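Local coordinates for protein histone deacetylase complex subunit SAP18 (Mus musculus, PDB 4A6Q) that acts as a corepressor in the SIN3-HDAC1 transcriptional repression complex and as an auxiliary component of the splicing-dependent exon junction complex, at residues R31-N36 / G49-S54. Sequence-based numbering, arbitrary orientation.
With IPA (isopropyl alcohol), chain B.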
loop_
_atom_site.group_PDB
_atom_site.type_symbol
_atom_site.label_atom_id
_atom_site.label_comp_id
_atom_site.label_asym_id
_atom_site.label_seq_id
_atom_site.Cartn_x
_atom_site.Cartn_y
_atom_site.Cartn_z
ATOM N N ARG A 31 -7.905 -2.118 -4.782
ATOM C CA ARG A 31 -9.003 -1.597 -3.949
ATOM C C ARG A 31 -8.389 -0.809 -2.794
ATOM O O ARG A 31 -7.608 -1.358 -2.000
ATOM C CB ARG A 31 -9.849 -2.760 -3.424
ATOM C CG ARG A 31 -10.481 -3.604 -4.582
ATOM C CD ARG A 31 -11.269 -4.798 -4.049
ATOM N NE ARG A 31 -12.475 -4.370 -3.352
ATOM C CZ ARG A 31 -13.330 -5.188 -2.748
ATOM N NH1 ARG A 31 -13.117 -6.506 -2.738
ATOM N NH2 ARG A 31 -14.391 -4.684 -2.128
ATOM N N VAL A 32 -8.697 0.483 -2.749
ATOM C CA VAL A 32 -8.089 1.399 -1.777
ATOM C C VAL A 32 -9.163 1.901 -0.835
ATOM O O VAL A 32 -10.214 2.362 -1.271
ATOM C CB VAL A 32 -7.502 2.606 -2.521
ATOM C CG1 VAL A 32 -6.864 3.586 -1.540
ATOM C CG2 VAL A 32 -6.458 2.132 -3.533
ATOM N N PHE A 33 -8.915 1.759 0.461
ATOM C CA PHE A 33 -9.819 2.253 1.465
ATOM C C PHE A 33 -9.117 3.405 2.133
ATOM O O PHE A 33 -7.889 3.406 2.204
ATOM C CB PHE A 33 -10.134 1.126 2.452
ATOM C CG PHE A 33 -10.810 -0.056 1.785
ATOM C CD1 PHE A 33 -10.064 -1.074 1.220
ATOM C CD2 PHE A 33 -12.197 -0.112 1.685
ATOM C CE1 PHE A 33 -10.673 -2.135 0.586
ATOM C CE2 PHE A 33 -12.821 -1.181 1.066
ATOM C CZ PHE A 33 -12.053 -2.181 0.484
ATOM N N THR A 34 -9.890 4.378 2.571
ATOM C CA THR A 34 -9.290 5.587 3.151
ATOM C C THR A 34 -9.990 5.960 4.451
ATOM O O THR A 34 -11.160 5.636 4.663
ATOM C CB THR A 34 -9.315 6.824 2.175
ATOM O OG1 THR A 34 -10.667 7.123 1.785
ATOM C CG2 THR A 34 -8.499 6.555 0.898
ATOM N N THR A 35 -9.253 6.637 5.328
ATOM C CA THR A 35 -9.858 7.202 6.532
ATOM C C THR A 35 -9.484 8.660 6.683
ATOM O O THR A 35 -8.506 9.128 6.094
ATOM C CB THR A 35 -9.402 6.489 7.835
ATOM O OG1 THR A 35 -8.024 6.828 8.106
ATOM C CG2 THR A 35 -9.541 4.995 7.724
ATOM N N ASN A 36 -10.279 9.366 7.498
ATOM C CA ASN A 36 -9.911 10.733 7.922
ATOM C C ASN A 36 -10.014 10.957 9.425
ATOM O O ASN A 36 -10.120 12.093 9.877
ATOM C CB ASN A 36 -10.685 11.794 7.128
ATOM C CG ASN A 36 -12.197 11.726 7.343
ATOM O OD1 ASN A 36 -12.711 10.919 8.115
ATOM N ND2 ASN A 36 -12.916 12.597 6.645
ATOM N N GLY A 49 -16.502 -11.389 6.009
ATOM C CA GLY A 49 -16.831 -11.160 4.616
ATOM C C GLY A 49 -17.120 -9.715 4.240
ATOM O O GLY A 49 -17.558 -9.447 3.127
ATOM N N ASN A 50 -16.877 -8.780 5.158
ATOM C CA ASN A 50 -17.181 -7.377 4.873
ATOM C C ASN A 50 -15.947 -6.531 4.604
ATOM O O ASN A 50 -14.844 -6.893 4.987
ATOM C CB ASN A 50 -17.954 -6.750 6.042
ATOM C CG ASN A 50 -19.302 -7.405 6.276
ATOM O OD1 ASN A 50 -20.095 -7.579 5.354
ATOM N ND2 ASN A 50 -19.559 -7.774 7.518
ATOM N N VAL A 51 -16.155 -5.404 3.928
ATOM C CA VAL A 51 -15.141 -4.364 3.783
ATOM C C VAL A 51 -15.841 -3.045 4.114
ATOM O O VAL A 51 -17.079 -2.997 4.109
ATOM C CB VAL A 51 -14.568 -4.316 2.354
ATOM C CG1 VAL A 51 -13.825 -5.613 2.010
ATOM C CG2 VAL A 51 -15.685 -4.067 1.348
ATOM N N PRO A 52 -15.073 -1.981 4.407
ATOM C CA PRO A 52 -15.688 -0.646 4.567
ATOM C C PRO A 52 -16.576 -0.278 3.366
ATOM O O PRO A 52 -16.309 -0.679 2.247
ATOM C CB PRO A 52 -14.481 0.281 4.657
ATOM C CG PRO A 52 -13.399 -0.595 5.288
ATOM C CD PRO A 52 -13.612 -1.955 4.655
ATOM N N SER A 53 -17.653 0.459 3.628
ATOM C CA SER A 53 -18.667 0.759 2.621
ATOM C C SER A 53 -18.271 1.909 1.693
ATOM O O SER A 53 -19.057 2.304 0.833
ATOM C CB SER A 53 -19.997 1.078 3.307
ATOM O OG SER A 53 -20.534 -0.065 3.986
ATOM N N SER A 54 -17.070 2.458 1.857
ATOM C CA SER A 54 -16.505 3.402 0.898
ATOM C C SER A 54 -15.161 2.874 0.418
ATOM O O SER A 54 -14.382 2.377 1.220
ATOM C CB SER A 54 -16.282 4.785 1.509
ATOM O OG SER A 54 -17.498 5.322 2.013
HETATM C C1 IPA B . -10.961 10.590 2.604
HETATM C C2 IPA B . -12.079 10.059 3.494
HETATM C C3 IPA B . -13.394 10.141 2.727
HETATM O O2 IPA B . -11.834 8.706 3.839
HETATM O O HOH W 1 -12.729 3.774 2.857
#
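Phe33 carries its ring from strand 28-35 against the loop residues Val51, Pro52 and Ser54. From CB, the chi1 of -61° sets CG beside the backbone N and anti to the carbonyl carbon, directing the ring at the loop. CD2 approaches Ser54 O to 3.3 Å, obliquely to the ring, and also touches the proline ring. CE2 lies 3.8 Å from Pro52 CD, while Pro52 O stands near the ring plane, at its edge. The tip, CZ, reaches Val51 CB at 3.8 Å. A flat apolar ring suits this place: its C-H groups can lie beside carbonyl oxygens, and its carbons pack on the aliphatic Val51 and Pro52.

In this ubiquitin-like fold, strands 28-35 and 56-60 pair antiparallel, and the long connection between them folds back so that Val51, Pro52 and Ser54 meet the CD2-CE2-CZ side of the ring. Phe46 and Tyr132 add edge-to-face contacts to it. An alanine at Phe33 would probably open a gap beside Val51 and Pro52 and leave Phe46 and Tyr132 without their edge-to-face partner.

Branching at CB lets Val51 serve two neighbours, its CG2 lying 3.8 Å from Arg31 NH2 in a plain van der Waals approach, while Arg31 NE forms a salt bridge with Glu55. Proline, already restricted in phi, offers a compact ring surface to the phenylalanine. Further along, a water links the backbones: it accepts from Thr34 N at 2.9 Å and donates to Ser54 O at 2.7 Å. Thr34 OG1, placed between its own backbone N and carbonyl carbon (chi1 58°), hydrogen-bonds O2 of an isopropanol, probably from the crystallisation liquor, at 2.8 Å.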